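Uricase (Arthrobacter globiformis, PDB 2YZC) catalyses the oxidation of uric acid by molecular oxygen to 5-hydroxyisourate, the precursor of (S)-allantoin. Local coordinates at residues 41-52 / 102-113. Residues are numbered along the deposited sequence; the frame is centred on the assembly and turned at random.
Sequences DLNVTSQLRGDF and WVTGGRWAAQQF
Trp108 leans its indole across towards strand 41-50, its pyrrole side reaching Ser46 and its benzene side Leu48. With CG anti to the carbonyl carbon (chi1 -65°), the ring brings NE1 to 3.0 Å from Ser46 OG, while CZ2 lies 3.7 Å from Leu48 CD2. A small serine suits its place: its short side chain lets the indole lie close, and its OG is hydrogen-bonded to Gln70. Gln47 O stands over one indole face, near the rim. Replacing Trp108 by an alanine would probably open a gap beside Leu48 and deprive Ser46 of its indole neighbour.

The opposite face of the sheet carries Arg49 and Arg107, side by side and pointing the same way, their guanidinium planes 31° apart. Arg107 CB lies over one face of the Arg49 guanidinium, 3.9 Å from NH2. Glu138 forms salt bridges with both arginines and so probably offsets their like charges; Gln19 holds Arg49 NE. Farther along this face, Phe113 turns a ring edge to Asp41, CD1 being 3.7 Å from OD1, an oxygen that is salt-bridged to Arg26.

Antiparallel backbone bonds join the strands, such as Thr45 N to Ala109 O at 2.9 Å. At Arg49 a classic beta bulge intervenes: its O accepts from both Thr104 N and Gly105 N. Gly106 suits its place because a side chain there would clash with Gln47 O and crowd the preceding carbonyl. Beyond the bulge, Phe52 CE2 meets the Trp102 ring edge at CD1, 3.8 Å away.

The pair lies within the curved antiparallel sheet of the uricase T-fold (tunnelling fold), with strand 13-31, which carries the charge-relay Lys22, beyond strand 38-50 and strand 131-140 beyond strand 103-117. Helix 85-99 packs against the Leu42, Leu48, Trp108 and Ala110 face, while on the other face Asn43 packs on Arg274 and Gln47 on Leu278, both of a second subunit.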
loop_
_atom_site.group_PDB
_atom_site.type_symbol
_atom_site.label_atom_id
_atom_site.label_comp_id
_atom_site.label_asym_id
_atom_site.label_seq_id
_atom_site.Cartn_x
_atom_site.Cartn_y
_atom_site.Cartn_z
ATOM N N ASP A 41 14.222 -16.953 -0.112
ATOM C CA ASP A 41 13.762 -15.681 -0.669
ATOM C C ASP A 41 13.998 -14.564 0.349
ATOM O O ASP A 41 13.387 -14.568 1.416
ATOM C CB ASP A 41 12.262 -15.824 -0.983
ATOM C CG ASP A 41 11.723 -14.724 -1.880
ATOM O OD1 ASP A 41 12.417 -13.706 -2.087
ATOM O OD2 ASP A 41 10.578 -14.882 -2.376
ATOM N N LEU A 42 14.866 -13.611 0.008
ATOM C CA LEU A 42 15.207 -12.505 0.908
ATOM C C LEU A 42 15.121 -11.097 0.308
ATOM O O LEU A 42 15.233 -10.914 -0.905
ATOM C CB LEU A 42 16.642 -12.676 1.430
ATOM C CG LEU A 42 17.064 -13.946 2.172
ATOM C CD1 LEU A 42 18.569 -13.887 2.460
ATOM C CD2 LEU A 42 16.277 -14.074 3.461
ATOM N N ASN A 43 14.932 -10.111 1.187
ATOM C CA ASN A 43 14.909 -8.695 0.821
ATOM C C ASN A 43 16.038 -8.158 1.707
ATOM O O ASN A 43 15.846 -7.961 2.910
ATOM C CB ASN A 43 13.580 -8.040 1.214
ATOM C CG ASN A 43 13.448 -6.622 0.683
ATOM O OD1 ASN A 43 12.657 -5.820 1.195
ATOM N ND2 ASN A 43 14.212 -6.307 -0.354
ATOM N N VAL A 44 17.202 -7.921 1.105
ATOM C CA VAL A 44 18.398 -7.493 1.838
ATOM C C VAL A 44 18.784 -6.017 1.773
ATOM O O VAL A 44 18.709 -5.381 0.728
ATOM C CB VAL A 44 19.622 -8.323 1.360
ATOM C CG1 VAL A 44 20.847 -8.021 2.213
ATOM C CG2 VAL A 44 19.279 -9.818 1.400
ATOM N N THR A 45 19.217 -5.488 2.912
ATOM C CA THR A 45 19.648 -4.101 2.997
ATOM C C THR A 45 21.033 -4.070 3.636
ATOM O O THR A 45 21.269 -4.714 4.660
ATOM C CB THR A 45 18.674 -3.263 3.841
ATOM O OG1 THR A 45 17.433 -3.117 3.131
ATOM C CG2 THR A 45 19.267 -1.880 4.128
ATOM N N SER A 46 21.938 -3.313 3.022
ATOM C CA SER A 46 23.312 -3.186 3.500
ATOM C C SER A 46 23.693 -1.722 3.681
ATOM O O SER A 46 23.509 -0.916 2.770
ATOM C CB SER A 46 24.268 -3.833 2.489
ATOM O OG SER A 46 25.627 -3.513 2.754
ATOM N N GLN A 47 24.207 -1.374 4.856
ATOM C CA GLN A 47 24.645 -0.004 5.110
ATOM C C GLN A 47 25.935 0.006 5.919
ATOM O O GLN A 47 26.079 -0.721 6.904
ATOM C CB GLN A 47 23.559 0.803 5.822
ATOM C CG GLN A 47 22.419 1.205 4.888
ATOM C CD GLN A 47 21.369 2.037 5.580
ATOM O OE1 GLN A 47 21.154 3.200 5.236
ATOM N NE2 GLN A 47 20.711 1.449 6.566
ATOM N N LEU A 48 26.869 0.843 5.488
ATOM C CA LEU A 48 28.165 0.931 6.131
ATOM C C LEU A 48 28.307 2.136 7.039
ATOM O O LEU A 48 27.653 3.158 6.846
ATOM C CB LEU A 48 29.260 0.980 5.067
ATOM C CG LEU A 48 29.174 -0.088 3.972
ATOM C CD1 LEU A 48 30.360 0.068 3.021
ATOM C CD2 LEU A 48 29.162 -1.473 4.599
ATOM N N ARG A 49 29.182 1.992 8.028
ATOM C CA ARG A 49 29.477 3.047 8.980
ATOM C C ARG A 49 30.992 3.143 9.083
ATOM O O ARG A 49 31.695 2.131 8.993
ATOM C CB ARG A 49 28.882 2.717 10.347
ATOM C CG ARG A 49 27.367 2.735 10.368
ATOM C CD ARG A 49 26.840 2.110 11.641
ATOM N NE ARG A 49 25.382 2.074 11.666
ATOM C CZ ARG A 49 24.667 1.443 12.589
ATOM N NH1 ARG A 49 25.277 0.785 13.566
ATOM N NH2 ARG A 49 23.341 1.475 12.540
ATOM N N GLY A 50 31.488 4.360 9.265
ATOM C CA GLY A 50 32.920 4.555 9.370
ATOM C C GLY A 50 33.275 6.005 9.137
ATOM O O GLY A 50 32.499 6.899 9.475
ATOM N N ASP A 51 34.448 6.243 8.563
ATOM C CA ASP A 51 34.885 7.601 8.290
ATOM C C ASP A 51 34.438 8.066 6.912
ATOM O O ASP A 51 35.103 7.807 5.907
ATOM C CB ASP A 51 36.406 7.702 8.408
ATOM C CG ASP A 51 36.931 9.031 7.918
ATOM O OD1 ASP A 51 36.206 10.039 8.050
ATOM O OD2 ASP A 51 38.069 9.068 7.407
ATOM N N PHE A 52 33.305 8.763 6.879
ATOM C CA PHE A 52 32.745 9.271 5.634
ATOM C C PHE A 52 32.606 10.787 5.689
ATOM O O PHE A 52 31.767 11.377 5.012
ATOM C CB PHE A 52 31.385 8.618 5.380
ATOM C CG PHE A 52 31.461 7.125 5.217
ATOM C CD1 PHE A 52 30.801 6.276 6.101
ATOM C CD2 PHE A 52 32.228 6.567 4.199
ATOM C CE1 PHE A 52 30.910 4.892 5.979
ATOM C CE2 PHE A 52 32.342 5.186 4.070
ATOM C CZ PHE A 52 31.682 4.348 4.963
ATOM N N TRP A 102 38.579 2.042 6.640
ATOM C CA TRP A 102 37.744 3.149 7.098
ATOM C C TRP A 102 36.320 2.721 7.461
ATOM O O TRP A 102 35.564 3.500 8.042
ATOM C CB TRP A 102 37.716 4.262 6.046
ATOM C CG TRP A 102 37.198 3.827 4.718
ATOM C CD1 TRP A 102 35.892 3.762 4.328
ATOM C CD2 TRP A 102 37.973 3.372 3.605
ATOM N NE1 TRP A 102 35.804 3.294 3.041
ATOM C CE2 TRP A 102 37.068 3.046 2.571
ATOM C CE3 TRP A 102 39.347 3.207 3.378
ATOM C CZ2 TRP A 102 37.490 2.563 1.329
ATOM C CZ3 TRP A 102 39.767 2.726 2.142
ATOM C CH2 TRP A 102 38.839 2.411 1.133
ATOM N N VAL A 103 35.954 1.491 7.110
ATOM C CA VAL A 103 34.632 0.959 7.442
ATOM C C VAL A 103 34.784 0.251 8.786
ATOM O O VAL A 103 35.395 -0.817 8.874
ATOM C CB VAL A 103 34.141 -0.045 6.376
ATOM C CG1 VAL A 103 32.858 -0.728 6.841
ATOM C CG2 VAL A 103 33.896 0.688 5.067
ATOM N N THR A 104 34.231 0.858 9.830
ATOM C CA THR A 104 34.342 0.326 11.184
ATOM C C THR A 104 33.166 -0.525 11.641
ATOM O O THR A 104 33.235 -1.187 12.675
ATOM C CB THR A 104 34.528 1.473 12.193
ATOM O OG1 THR A 104 33.446 2.403 12.064
ATOM C CG2 THR A 104 35.834 2.200 11.932
ATOM N N GLY A 105 32.088 -0.510 10.868
ATOM C CA GLY A 105 30.922 -1.287 11.238
ATOM C C GLY A 105 29.819 -1.095 10.224
ATOM O O GLY A 105 30.076 -0.695 9.090
ATOM N N GLY A 106 28.589 -1.381 10.627
ATOM C CA GLY A 106 27.479 -1.225 9.710
ATOM C C GLY A 106 26.224 -1.897 10.212
ATOM O O GLY A 106 26.159 -2.363 11.351
ATOM N N ARG A 107 25.218 -1.950 9.348
ATOM C CA ARG A 107 23.947 -2.561 9.689
ATOM C C ARG A 107 23.457 -3.328 8.463
ATOM O O ARG A 107 23.289 -2.757 7.387
ATOM C CB ARG A 107 22.934 -1.475 10.073
ATOM C CG ARG A 107 21.575 -1.998 10.522
ATOM C CD ARG A 107 20.597 -0.846 10.730
ATOM N NE ARG A 107 19.263 -1.303 11.124
ATOM C CZ ARG A 107 18.891 -1.583 12.373
ATOM N NH1 ARG A 107 19.746 -1.456 13.384
ATOM N NH2 ARG A 107 17.650 -1.997 12.612
ATOM N N TRP A 108 23.262 -4.628 8.623
ATOM C CA TRP A 108 22.788 -5.462 7.531
ATOM C C TRP A 108 21.491 -6.090 8.003
ATOM O O TRP A 108 21.418 -6.648 9.101
ATOM C CB TRP A 108 23.835 -6.523 7.190
ATOM C CG TRP A 108 25.090 -5.895 6.654
ATOM C CD1 TRP A 108 25.365 -5.593 5.347
ATOM C CD2 TRP A 108 26.180 -5.376 7.422
ATOM N NE1 TRP A 108 26.559 -4.911 5.257
ATOM C CE2 TRP A 108 27.079 -4.765 6.517
ATOM C CE3 TRP A 108 26.486 -5.363 8.791
ATOM C CZ2 TRP A 108 28.263 -4.147 6.939
ATOM C CZ3 TRP A 108 27.662 -4.746 9.207
ATOM C CH2 TRP A 108 28.534 -4.148 8.282
ATOM N N ALA A 109 20.459 -5.984 7.175
ATOM C CA ALA A 109 19.160 -6.514 7.546
ATOM C C ALA A 109 18.501 -7.268 6.410
ATOM O O ALA A 109 18.857 -7.110 5.237
ATOM C CB ALA A 109 18.258 -5.379 8.016
ATOM N N ALA A 110 17.528 -8.095 6.764
ATOM C CA ALA A 110 16.826 -8.864 5.759
ATOM C C ALA A 110 15.470 -9.331 6.227
ATOM O O ALA A 110 15.232 -9.538 7.418
ATOM C CB ALA A 110 17.660 -10.075 5.341
ATOM N N GLN A 111 14.574 -9.454 5.261
ATOM C CA GLN A 111 13.249 -9.976 5.495
ATOM C C GLN A 111 13.352 -11.314 4.780
ATOM O O GLN A 111 13.995 -11.407 3.730
ATOM C CB GLN A 111 12.187 -9.098 4.831
ATOM C CG GLN A 111 11.878 -7.824 5.601
ATOM C CD GLN A 111 10.934 -6.909 4.849
ATOM O OE1 GLN A 111 10.145 -6.179 5.452
ATOM N NE2 GLN A 111 11.017 -6.933 3.532
ATOM N N GLN A 112 12.767 -12.352 5.367
ATOM C CA GLN A 112 12.786 -13.680 4.764
ATOM C C GLN A 112 11.343 -14.046 4.484
ATOM O O GLN A 112 10.492 -13.948 5.372
ATOM C CB GLN A 112 13.394 -14.711 5.716
ATOM C CG GLN A 112 13.507 -16.114 5.114
ATOM C CD GLN A 112 14.093 -17.122 6.085
ATOM O OE1 GLN A 112 14.960 -16.792 6.884
ATOM N NE2 GLN A 112 13.624 -18.364 6.008
ATOM N N PHE A 113 11.075 -14.459 3.248
ATOM C CA PHE A 113 9.737 -14.836 2.825
ATOM C C PHE A 113 9.644 -16.350 2.716
ATOM O O PHE A 113 10.523 -16.999 2.144
ATOM C CB PHE A 113 9.415 -14.175 1.484
ATOM C CG PHE A 113 9.647 -12.690 1.479
ATOM C CD1 PHE A 113 10.653 -12.132 0.700
ATOM C CD2 PHE A 113 8.888 -11.855 2.292
ATOM C CE1 PHE A 113 10.905 -10.758 0.732
ATOM C CE2 PHE A 113 9.130 -10.482 2.334
ATOM C CZ PHE A 113 10.142 -9.933 1.552
HETATM O O HOH W 1 12.854 -18.196 2.223
#